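PDB 5BY3: BtGH115A from Bacteroides thetaiotaomicron, which is a family GH115 4-O-methyl-alpha-glucuronidase that removes glucuronic acid decorations from arabinogalactans. Local coordinates for residues A[405-410]-A[441-446]; A[416-421]-A[445-450]; A[521-526]-A[581-586]; A[528-533]-A[572-577]. One frame throughout, in Å; residues are numbered along the deposited sequence.

The four contacts fall into two pairs. Interactions 1 and 2, with centres about 12 Å apart, both use helix 441-452, which follows the last strand of the eight-stranded parallel sheet of the TIM-barrel-type region; interaction 1 brings it against loop 405-410 and interaction 2 against helix 411-423. Interactions 3 and 4 come later in the chain, with centres about 8 Å apart, and share helix 523-543. Interaction 4 is nested inside the loop closed by interaction 3, so the two describe one helical hairpin at its surface end and, just inward, at a buried layer. The pairs lie in different regions of the chain, yet the loop of interaction 1 packs on helix 552-580 of the hairpin.

Interaction 1 of 4, residues A[405-410]-A[441-446]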
# COMPACT_ATOMS: atom_id res chain seq x y z
N TRP A 405 -4.05 4.47 -12.15
CA TRP A 405 -3.57 5.78 -12.58
C TRP A 405 -3.05 6.62 -11.43
O TRP A 405 -1.85 6.96 -11.39
CB TRP A 405 -4.62 6.46 -13.40
CG TRP A 405 -4.36 7.88 -13.73
CD1 TRP A 405 -3.17 8.48 -14.09
CD2 TRP A 405 -5.35 8.90 -13.82
NE1 TRP A 405 -3.37 9.80 -14.37
CE2 TRP A 405 -4.71 10.09 -14.22
CE3 TRP A 405 -6.74 8.93 -13.57
CZ2 TRP A 405 -5.39 11.30 -14.37
CZ3 TRP A 405 -7.42 10.13 -13.72
CH2 TRP A 405 -6.74 11.30 -14.10
N LEU A 406 -3.96 6.92 -10.50
CA LEU A 406 -3.67 7.65 -9.29
C LEU A 406 -3.81 6.73 -8.06
O LEU A 406 -4.41 5.65 -8.12
CB LEU A 406 -4.63 8.84 -9.16
CG LEU A 406 -4.53 9.86 -10.31
CD1 LEU A 406 -5.65 10.90 -10.22
CD2 LEU A 406 -3.15 10.52 -10.34
N SER A 407 -3.22 7.17 -6.97
CA SER A 407 -3.16 6.43 -5.78
C SER A 407 -4.01 7.15 -4.77
O SER A 407 -3.56 8.11 -4.11
CB SER A 407 -1.69 6.39 -5.29
OG SER A 407 -1.65 6.06 -3.90
N THR A 408 -5.24 6.67 -4.61
CA THR A 408 -6.19 7.37 -3.86
C THR A 408 -6.80 6.62 -2.68
O THR A 408 -7.79 7.08 -2.07
CB THR A 408 -7.28 7.95 -4.80
OG1 THR A 408 -8.01 6.89 -5.44
CG2 THR A 408 -6.66 8.91 -5.80
N MSE A 409 -6.24 5.46 -2.36
CA MSE A 409 -6.77 4.65 -1.26
C MSE A 409 -6.57 5.49 -0.04
O MSE A 409 -5.58 6.21 0.08
CB MSE A 409 -6.06 3.34 -1.13
CG MSE A 409 -6.87 2.38 -0.27
SE MSE A 409 -5.82 0.72 -0.15
CE MSE A 409 -6.71 0.13 -1.84
N SER A 410 -7.58 5.47 0.82
CA SER A 410 -7.60 6.27 2.00
C SER A 410 -6.59 5.79 3.01
O SER A 410 -6.53 4.61 3.32
CB SER A 410 -8.99 6.23 2.63
OG SER A 410 -8.92 6.77 3.94
N GLU A 441 3.45 7.73 -3.19
CA GLU A 441 4.49 8.09 -2.25
C GLU A 441 4.00 8.15 -0.80
O GLU A 441 4.63 7.62 0.13
CB GLU A 441 5.06 9.45 -2.63
CG GLU A 441 5.76 9.53 -3.99
CD GLU A 441 4.88 10.08 -5.11
OE1 GLU A 441 3.64 10.17 -4.96
OE2 GLU A 441 5.46 10.47 -6.15
N TYR A 442 2.86 8.79 -0.61
CA TYR A 442 2.38 8.95 0.72
C TYR A 442 1.96 7.60 1.35
O TYR A 442 2.48 7.24 2.43
CB TYR A 442 1.27 10.03 0.85
CG TYR A 442 0.81 10.07 2.29
CD1 TYR A 442 1.67 10.55 3.29
CD2 TYR A 442 -0.41 9.52 2.69
CE1 TYR A 442 1.29 10.53 4.61
CE2 TYR A 442 -0.80 9.50 4.03
CZ TYR A 442 0.07 10.01 4.98
OH TYR A 442 -0.25 10.01 6.30
N GLN A 443 1.05 6.86 0.68
CA GLN A 443 0.56 5.56 1.22
C GLN A 443 1.69 4.56 1.53
O GLN A 443 1.66 3.86 2.55
CB GLN A 443 -0.47 4.90 0.30
CG GLN A 443 -1.80 5.66 0.14
CD GLN A 443 -1.83 6.66 -1.04
OE1 GLN A 443 -0.78 7.04 -1.58
NE2 GLN A 443 -3.03 7.09 -1.43
N ILE A 444 2.71 4.56 0.66
CA ILE A 444 3.87 3.72 0.77
C ILE A 444 4.59 4.07 2.07
O ILE A 444 4.95 3.18 2.84
CB ILE A 444 4.81 3.88 -0.45
CG1 ILE A 444 4.13 3.32 -1.72
CG2 ILE A 444 6.17 3.21 -0.22
CD1 ILE A 444 4.79 3.73 -3.04
N GLU A 445 4.78 5.35 2.33
CA GLU A 445 5.52 5.72 3.53
C GLU A 445 4.69 5.43 4.79
O GLU A 445 5.23 5.00 5.82
CB GLU A 445 5.95 7.18 3.48
CG GLU A 445 6.89 7.57 4.61
CD GLU A 445 7.45 8.97 4.48
OE1 GLU A 445 7.54 9.48 3.35
OE2 GLU A 445 7.80 9.55 5.53
N LEU A 446 3.39 5.65 4.70
CA LEU A 446 2.51 5.26 5.80
C LEU A 446 2.66 3.75 6.10
O LEU A 446 2.97 3.38 7.22
CB LEU A 446 1.05 5.62 5.48
CG LEU A 446 -0.01 5.29 6.55
CD1 LEU A 446 0.28 5.96 7.92
CD2 LEU A 446 -1.39 5.68 6.01
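Gln-443 and loop residues Ser-407 and Met-409 meet through one side-chain amide, which both donates to and accepts from the loop. Helix 441-452 begins with Glu-441, whose carboxylate pairs with Lys-438, and Tyr-442, whose hydroxyl bonds to His-465; both sit beside the contact. Gln-443 is the residue that crosses over. With CG set anti to its carbonyl carbon (chi1 -65°) and the chain bent at chi2, it carries the amide across from the helix to the loop. NE2 donates twice. The bond from Gln-443 NE2 to Met-409 O is 3.1 Å long and nearly straight (175°), lying in the amide plane and landing on a lone pair in the carbonyl plane. The second, from Gln-443 NE2 to Ser-407 O, is 2.9 Å but more bent (149°), and reaches that oxygen from above its carbonyl plane. Meanwhile Ser-407 OG donates to Gln-443 OE1 over 2.7 Å, also from above the plane of the C=O group. Three bonds thus fix the rotation of a buried amide. A leucine here would probably leave both loop carbonyls and the Ser-407 hydroxyl without these mates, setting that hydroxyl free to turn. Two residues on, the Glu-445 carboxylate bonds to Trp-132 and Trp-469 and pairs with Arg-472; Leu-446 rests on Pro-411. The side chain of Ser-407 is about 8 Å from the nickel ion bound at Leu-404 and Asp-436. The contact joins the loop between strand 388-393 and helix 411-423 to helix 441-452, with Ile-414 of helix 411-423 and Tyr-490 of helix 476-495 packed against Gln-443.

Interaction 2 of 4, residues A[416-421]-A[445-450]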
# COMPACT_ATOMS: atom_id res chain seq x y z
N GLN A 416 -6.62 1.29 9.32
CA GLN A 416 -7.46 0.41 10.10
C GLN A 416 -7.31 -1.08 9.76
O GLN A 416 -7.43 -1.93 10.64
CB GLN A 416 -8.91 0.87 10.20
CG GLN A 416 -9.90 0.26 9.21
CD GLN A 416 -10.46 -1.12 9.57
OE1 GLN A 416 -10.72 -1.47 10.73
NE2 GLN A 416 -10.66 -1.91 8.55
N GLN A 417 -7.07 -1.39 8.49
CA GLN A 417 -6.88 -2.74 8.08
C GLN A 417 -5.55 -3.29 8.58
O GLN A 417 -5.51 -4.42 9.07
CB GLN A 417 -7.01 -2.89 6.57
CG GLN A 417 -8.46 -2.90 6.06
CD GLN A 417 -9.22 -4.15 6.51
OE1 GLN A 417 -10.24 -4.06 7.21
NE2 GLN A 417 -8.70 -5.34 6.13
N MSE A 418 -4.50 -2.47 8.49
CA MSE A 418 -3.14 -2.94 8.76
C MSE A 418 -2.87 -2.98 10.25
O MSE A 418 -2.13 -3.85 10.71
CB MSE A 418 -2.02 -2.14 8.06
CG MSE A 418 -2.07 -2.23 6.55
SE MSE A 418 -2.02 -4.07 5.85
CE MSE A 418 -0.25 -4.55 6.58
N LYS A 419 -3.43 -2.03 10.98
CA LYS A 419 -3.44 -2.08 12.45
C LYS A 419 -4.12 -3.38 12.90
O LYS A 419 -3.55 -4.15 13.69
CB LYS A 419 -4.13 -0.85 13.03
CG LYS A 419 -4.52 -0.92 14.49
CD LYS A 419 -3.40 -0.45 15.42
CE LYS A 419 -3.82 -0.57 16.88
NZ LYS A 419 -2.65 -0.30 17.76
N GLN A 420 -5.30 -3.66 12.36
CA GLN A 420 -5.97 -4.91 12.66
C GLN A 420 -5.10 -6.11 12.32
O GLN A 420 -4.99 -7.02 13.13
CB GLN A 420 -7.36 -5.01 12.03
CG GLN A 420 -8.21 -6.13 12.63
CD GLN A 420 -9.68 -5.98 12.33
OE1 GLN A 420 -10.09 -5.97 11.17
NE2 GLN A 420 -10.50 -5.87 13.37
N ALA A 421 -4.44 -6.08 11.16
CA ALA A 421 -3.54 -7.16 10.77
C ALA A 421 -2.43 -7.43 11.80
O ALA A 421 -2.19 -8.60 12.18
CB ALA A 421 -2.94 -6.88 9.39
N GLU A 445 4.78 5.35 2.33
CA GLU A 445 5.52 5.72 3.53
C GLU A 445 4.69 5.43 4.79
O GLU A 445 5.23 5.00 5.82
CB GLU A 445 5.95 7.18 3.48
CG GLU A 445 6.89 7.57 4.61
CD GLU A 445 7.45 8.97 4.48
OE1 GLU A 445 7.54 9.48 3.35
OE2 GLU A 445 7.80 9.55 5.53
N LEU A 446 3.39 5.65 4.70
CA LEU A 446 2.51 5.26 5.80
C LEU A 446 2.66 3.75 6.10
O LEU A 446 2.97 3.38 7.22
CB LEU A 446 1.05 5.62 5.48
CG LEU A 446 -0.01 5.29 6.55
CD1 LEU A 446 0.28 5.96 7.92
CD2 LEU A 446 -1.39 5.68 6.01
N PHE A 447 2.46 2.91 5.09
CA PHE A 447 2.64 1.49 5.22
C PHE A 447 4.00 1.16 5.85
O PHE A 447 4.08 0.33 6.74
CB PHE A 447 2.51 0.87 3.83
CG PHE A 447 2.29 -0.62 3.82
CD1 PHE A 447 3.36 -1.51 3.77
CD2 PHE A 447 0.99 -1.14 3.83
CE1 PHE A 447 3.15 -2.89 3.76
CE2 PHE A 447 0.77 -2.52 3.80
CZ PHE A 447 1.86 -3.38 3.76
N MSE A 448 5.06 1.83 5.40
CA MSE A 448 6.43 1.47 5.82
C MSE A 448 6.70 1.93 7.22
O MSE A 448 7.41 1.23 7.95
CB MSE A 448 7.57 1.93 4.89
CG MSE A 448 7.53 1.26 3.52
SE MSE A 448 7.48 -0.72 3.56
CE MSE A 448 6.44 -0.94 1.93
N ASP A 449 6.14 3.09 7.58
CA ASP A 449 6.11 3.57 8.98
C ASP A 449 5.39 2.61 9.90
O ASP A 449 5.87 2.35 11.01
CB ASP A 449 5.46 4.97 9.11
CG ASP A 449 6.38 6.11 8.63
OD1 ASP A 449 7.59 5.88 8.45
OD2 ASP A 449 5.88 7.24 8.41
N MSE A 450 4.23 2.10 9.45
CA MSE A 450 3.44 1.15 10.23
C MSE A 450 4.29 -0.04 10.55
O MSE A 450 4.43 -0.40 11.72
CB MSE A 450 2.14 0.81 9.54
CG MSE A 450 1.17 1.91 9.94
SE MSE A 450 -0.50 1.72 8.94
CE MSE A 450 -1.25 0.58 10.36
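Met-418, a selenomethionine, bridges two side chains of the neighbouring helix, Phe-447 and Met-450. Its CB meets the methyl CE of Met-450, also a selenomethionine, at 3.6 Å. CG lies anti to the carbonyl carbon (chi1 -64°), which starts the chain toward Phe-447, and CG itself comes to 4.0 Å from Phe-447 CE2. Bends at chi2 and chi3 then fold the rest of the chain around that corner of the ring. SE stands 3.8 Å from Phe-447 CE2 and 5.0 Å from the ring centroid, 66° off the ring normal, an oblique Met-aromatic contact. At the tip, CE touches Phe-447 CE2 at 3.6 Å and reaches CZ almost as closely. The other end of the interface is supplied by Met-450, whose CE pushes up to the backbone of the facing helix, 3.5 Å from Lys-419 N. The lysine chain leads away from the contact, and its NZ bonds to Ser-458 OG. No hydrogen bond joins the two segments; the packing is apolar and buried, with Trp-430, Val-390 and Tyr-392 of the sheet underlying it. Segments 416-421 and 445-450 run almost parallel, at 19° with axes 11.1 Å apart. Same-direction helices, following the adjacent parallel strands 388-393 and 429-433 and resting on them, are the outer layer of a beta/alpha barrel of TIM type.

Interaction 3 of 4, residues A[521-526]-A[581-586]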
# COMPACT_ATOMS: atom_id res chain seq x y z
N TRP A 521 -26.58 8.74 -9.11
CA TRP A 521 -26.59 9.92 -8.26
C TRP A 521 -27.51 11.01 -8.84
O TRP A 521 -27.68 11.09 -10.05
CB TRP A 521 -25.17 10.47 -8.05
CG TRP A 521 -24.11 9.54 -7.49
CD1 TRP A 521 -24.29 8.34 -6.79
CD2 TRP A 521 -22.69 9.74 -7.55
NE1 TRP A 521 -23.05 7.80 -6.45
CE2 TRP A 521 -22.06 8.63 -6.91
CE3 TRP A 521 -21.87 10.75 -8.10
CZ2 TRP A 521 -20.69 8.53 -6.80
CZ3 TRP A 521 -20.54 10.63 -8.00
CH2 TRP A 521 -19.94 9.55 -7.34
N SER A 522 -28.11 11.83 -7.99
CA SER A 522 -28.98 12.92 -8.43
C SER A 522 -28.18 14.10 -8.98
O SER A 522 -27.02 14.24 -8.66
CB SER A 522 -29.77 13.44 -7.25
OG SER A 522 -28.87 14.09 -6.36
N GLU A 523 -28.83 14.95 -9.76
CA GLU A 523 -28.28 16.24 -10.17
C GLU A 523 -27.67 17.04 -9.03
O GLU A 523 -26.53 17.54 -9.14
CB GLU A 523 -29.31 17.07 -10.92
CG GLU A 523 -28.63 17.88 -12.03
CD GLU A 523 -29.50 18.95 -12.67
OE1 GLU A 523 -30.72 18.75 -12.76
OE2 GLU A 523 -28.93 19.97 -13.12
N ARG A 524 -28.41 17.12 -7.93
CA ARG A 524 -27.97 17.81 -6.71
C ARG A 524 -26.63 17.22 -6.19
O ARG A 524 -25.64 17.95 -6.09
CB ARG A 524 -29.10 17.83 -5.67
CG ARG A 524 -28.75 18.51 -4.36
CD ARG A 524 -29.75 18.11 -3.29
NE ARG A 524 -29.11 17.76 -2.01
CZ ARG A 524 -28.62 16.56 -1.67
NH1 ARG A 524 -28.68 15.53 -2.52
NH2 ARG A 524 -28.07 16.38 -0.47
N GLU A 525 -26.59 15.91 -5.94
CA GLU A 525 -25.35 15.20 -5.52
C GLU A 525 -24.16 15.40 -6.49
O GLU A 525 -23.01 15.51 -6.07
CB GLU A 525 -25.62 13.69 -5.32
CG GLU A 525 -26.47 13.35 -4.10
CD GLU A 525 -27.10 11.93 -4.11
OE1 GLU A 525 -27.35 11.35 -5.19
OE2 GLU A 525 -27.41 11.41 -3.01
N ILE A 526 -24.46 15.46 -7.79
CA ILE A 526 -23.43 15.65 -8.81
C ILE A 526 -22.83 17.05 -8.69
O ILE A 526 -21.60 17.21 -8.59
CB ILE A 526 -23.97 15.37 -10.22
CG1 ILE A 526 -24.22 13.88 -10.41
CG2 ILE A 526 -23.00 15.86 -11.28
CD1 ILE A 526 -25.14 13.56 -11.56
N HIS A 581 -28.08 14.00 -20.44
CA HIS A 581 -29.44 14.37 -20.06
C HIS A 581 -29.80 15.84 -20.41
O HIS A 581 -30.76 16.37 -19.87
CB HIS A 581 -29.69 14.10 -18.56
CG HIS A 581 -29.68 12.66 -18.19
ND1 HIS A 581 -28.52 11.98 -17.87
CD2 HIS A 581 -30.69 11.75 -18.10
CE1 HIS A 581 -28.81 10.72 -17.60
NE2 HIS A 581 -30.12 10.56 -17.72
N ASP A 582 -29.03 16.47 -21.31
CA ASP A 582 -29.40 17.77 -21.91
C ASP A 582 -29.42 18.86 -20.83
O ASP A 582 -30.29 19.75 -20.82
CB ASP A 582 -30.77 17.63 -22.64
CG ASP A 582 -30.88 18.49 -23.89
OD1 ASP A 582 -30.14 18.23 -24.87
OD2 ASP A 582 -31.75 19.40 -23.90
N LYS A 583 -28.46 18.77 -19.90
CA LYS A 583 -28.37 19.68 -18.76
C LYS A 583 -27.01 20.40 -18.69
O LYS A 583 -26.74 21.15 -17.71
CB LYS A 583 -28.61 18.92 -17.45
CG LYS A 583 -29.91 18.17 -17.45
CD LYS A 583 -30.55 18.08 -16.09
CE LYS A 583 -32.04 18.30 -16.28
NZ LYS A 583 -32.82 17.40 -15.39
N GLU A 584 -26.19 20.16 -19.73
CA GLU A 584 -24.83 20.66 -19.86
C GLU A 584 -24.30 20.50 -21.24
O GLU A 584 -24.76 19.62 -21.98
CB GLU A 584 -23.87 19.88 -18.97
CG GLU A 584 -23.54 20.60 -17.67
CD GLU A 584 -22.69 21.85 -17.87
OE1 GLU A 584 -22.25 22.11 -19.03
OE2 GLU A 584 -22.49 22.57 -16.86
N ASP A 585 -23.29 21.29 -21.57
CA ASP A 585 -22.64 21.21 -22.86
C ASP A 585 -21.47 20.24 -22.86
O ASP A 585 -20.59 20.30 -22.01
CB ASP A 585 -22.17 22.59 -23.35
CG ASP A 585 -22.28 22.73 -24.86
OD1 ASP A 585 -21.39 22.21 -25.60
OD2 ASP A 585 -23.28 23.35 -25.30
N TRP A 586 -21.48 19.37 -23.86
CA TRP A 586 -20.47 18.35 -24.07
C TRP A 586 -19.03 18.83 -24.16
O TRP A 586 -18.09 18.07 -23.88
CB TRP A 586 -20.81 17.59 -25.34
CG TRP A 586 -21.88 16.57 -25.15
CD1 TRP A 586 -23.19 16.67 -25.55
CD2 TRP A 586 -21.73 15.29 -24.52
NE1 TRP A 586 -23.86 15.51 -25.21
CE2 TRP A 586 -23.00 14.64 -24.59
CE3 TRP A 586 -20.65 14.62 -23.90
CZ2 TRP A 586 -23.22 13.36 -24.05
CZ3 TRP A 586 -20.86 13.31 -23.39
CH2 TRP A 586 -22.14 12.71 -23.46
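Glu-523 and Lys-583 are the pair that spans this surface contact, and the charged interaction between them is a loose one. OE1 of Glu-523 lies 3.6 Å from NZ of Lys-583, a long salt bridge. The van der Waals approach is shorter: Lys-583 CD lies 3.4 Å from the carboxylate oxygen OE1 of Glu-523, the lysine arriving by a chain bent at chi2, chi3 and chi4, while the glutamate extends straight beyond its CG. Both residues also touch a crystal neighbour, so their exact pose may owe something to the lattice.

Hydrogen bonds order each side separately. Ser-522 OG accepts from Glu-525 N at 2.9 Å, and Glu-525 OE1 takes the N-H of Ser-522 at the same length, the latter bond meeting the anti side of the carboxylate. On the other segment, Asp-582, with positive phi, ends helix 552-580: its N bonds to Ala-579 O and Lys-583 N to Leu-578 O. Beyond it Asp-585 OD1 weakly caps Glu-587 N.

The contact thus sets a helix start against a helix finish: a capping box opening helix 523-543 beside the Schellman motif that closes helix 552-580.

Interaction 4 of 4, residues A[528-533]-A[572-577]; sequences ERLNAY and KLLYAQ
Two antiparallel helices of a helical hairpin, 523-543 and 552-580, meet here through Leu-530 and Leu-574, the pair with the closest CA atoms. The segments cross at -149° with their axes 10.9 Å apart. Leu-530 and Leu-574 pass one another running opposite ways, with Leu-530 CD2 4.1 Å from Leu-574 CB. The other branch of Leu-530, CD1, turns toward Tyr-575 and lies 3.7 Å from its CE1, coming at the ring obliquely. The tyrosine, with CG anti to its carbonyl carbon (chi1 -67°), brings its ring back toward the facing helix although its CB does not point there. A glycine in place of Leu-530 would probably open a gap between the helices where Leu-574 CB and the Tyr-575 ring now meet the leucine branches, and leave that ring less firmly held. Arg-529 crosses Leu-574 at about a right angle, its CD 4.0 Å from Leu-574 CD1, with that methyl at the edge of the guanidinium. The arginine runs extended from CG to NE, which brings its polar end to partners outside the pair: NE bonds to Asn-570 OD1 and NH1 to Leu-492 O of helix 476-495, while Tyr-533 CE2 stands 3.5 Å above one face of the Arg-529 guanidinium, near its rim. Consecutive helices 523-543 and 552-580, running antiparallel and packed through apolar side chains, make an alpha-helical hairpin.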
# COMPACT_ATOMS: atom_id res chain seq x y z
N GLU A 528 -23.05 19.11 -6.09
CA GLU A 528 -22.38 19.15 -4.79
C GLU A 528 -20.95 18.58 -4.91
O GLU A 528 -20.00 19.23 -4.48
CB GLU A 528 -23.27 18.44 -3.75
CG GLU A 528 -22.81 18.53 -2.30
CD GLU A 528 -23.87 18.08 -1.31
OE1 GLU A 528 -25.02 17.81 -1.73
OE2 GLU A 528 -23.56 18.01 -0.09
N ARG A 529 -20.79 17.44 -5.58
CA ARG A 529 -19.48 16.80 -5.77
C ARG A 529 -18.62 17.67 -6.70
O ARG A 529 -17.44 17.94 -6.40
CB ARG A 529 -19.64 15.34 -6.29
CG ARG A 529 -18.34 14.50 -6.38
CD ARG A 529 -18.54 13.07 -6.93
NE ARG A 529 -17.28 12.36 -7.24
CZ ARG A 529 -16.55 11.65 -6.35
NH1 ARG A 529 -16.95 11.50 -5.07
NH2 ARG A 529 -15.41 11.07 -6.75
N LEU A 530 -19.19 18.10 -7.83
CA LEU A 530 -18.47 19.01 -8.76
C LEU A 530 -17.85 20.24 -8.12
O LEU A 530 -16.73 20.61 -8.49
CB LEU A 530 -19.35 19.43 -9.96
CG LEU A 530 -19.34 18.35 -11.03
CD1 LEU A 530 -20.27 18.65 -12.18
CD2 LEU A 530 -17.90 18.12 -11.48
N ASN A 531 -18.56 20.82 -7.14
CA ASN A 531 -18.13 22.01 -6.41
C ASN A 531 -17.10 21.78 -5.34
O ASN A 531 -16.19 22.61 -5.21
CB ASN A 531 -19.31 22.77 -5.82
CG ASN A 531 -19.86 23.80 -6.79
OD1 ASN A 531 -19.41 24.95 -6.82
ND2 ASN A 531 -20.78 23.37 -7.64
N ALA A 532 -17.26 20.68 -4.59
CA ALA A 532 -16.26 20.27 -3.61
C ALA A 532 -14.92 20.13 -4.33
O ALA A 532 -13.92 20.65 -3.85
CB ALA A 532 -16.67 18.98 -2.87
N TYR A 533 -14.92 19.50 -5.51
CA TYR A 533 -13.71 19.37 -6.31
C TYR A 533 -13.17 20.71 -6.83
O TYR A 533 -11.96 20.98 -6.72
CB TYR A 533 -13.85 18.33 -7.44
CG TYR A 533 -13.44 16.89 -7.07
CD1 TYR A 533 -12.17 16.61 -6.58
CD2 TYR A 533 -14.32 15.83 -7.23
CE1 TYR A 533 -11.80 15.33 -6.27
CE2 TYR A 533 -13.97 14.53 -6.89
CZ TYR A 533 -12.70 14.29 -6.45
OH TYR A 533 -12.35 13.02 -6.12
N LYS A 572 -14.82 15.54 -16.27
CA LYS A 572 -14.98 14.92 -17.59
C LYS A 572 -16.18 14.00 -17.61
O LYS A 572 -17.02 14.05 -18.55
CB LYS A 572 -13.72 14.13 -18.00
CG LYS A 572 -13.77 13.53 -19.43
CD LYS A 572 -12.62 12.55 -19.67
CE LYS A 572 -12.90 11.15 -19.10
NZ LYS A 572 -11.78 10.21 -19.39
N LEU A 573 -16.27 13.18 -16.57
CA LEU A 573 -17.29 12.16 -16.49
C LEU A 573 -18.60 12.72 -15.93
O LEU A 573 -19.67 12.30 -16.38
CB LEU A 573 -16.76 10.89 -15.74
CG LEU A 573 -15.74 10.17 -16.66
CD1 LEU A 573 -14.49 9.67 -15.98
CD2 LEU A 573 -16.40 9.08 -17.50
N LEU A 574 -18.55 13.65 -14.97
CA LEU A 574 -19.81 14.19 -14.47
C LEU A 574 -20.50 15.18 -15.43
O LEU A 574 -21.73 15.11 -15.56
CB LEU A 574 -19.69 14.73 -13.06
CG LEU A 574 -19.48 13.60 -12.07
CD1 LEU A 574 -19.30 14.18 -10.69
CD2 LEU A 574 -20.64 12.62 -12.11
N TYR A 575 -19.74 16.07 -16.10
CA TYR A 575 -20.33 16.94 -17.13
C TYR A 575 -20.90 16.09 -18.26
O TYR A 575 -21.96 16.38 -18.77
CB TYR A 575 -19.32 17.91 -17.75
CG TYR A 575 -18.73 19.00 -16.86
CD1 TYR A 575 -19.50 19.62 -15.86
CD2 TYR A 575 -17.42 19.47 -17.08
CE1 TYR A 575 -18.95 20.62 -15.06
CE2 TYR A 575 -16.86 20.48 -16.31
CZ TYR A 575 -17.63 21.06 -15.30
OH TYR A 575 -17.06 22.06 -14.52
N ALA A 576 -20.18 15.03 -18.62
CA ALA A 576 -20.65 14.05 -19.59
C ALA A 576 -22.02 13.47 -19.21
O ALA A 576 -22.90 13.30 -20.09
CB ALA A 576 -19.62 12.95 -19.76
N GLN A 577 -22.20 13.18 -17.91
CA GLN A 577 -23.47 12.62 -17.43
C GLN A 577 -24.59 13.67 -17.51
O GLN A 577 -25.71 13.35 -17.94
CB GLN A 577 -23.34 12.03 -16.02
CG GLN A 577 -24.68 11.67 -15.38
CD GLN A 577 -24.55 10.68 -14.25
OE1 GLN A 577 -23.52 10.05 -14.06
NE2 GLN A 577 -25.62 10.53 -13.49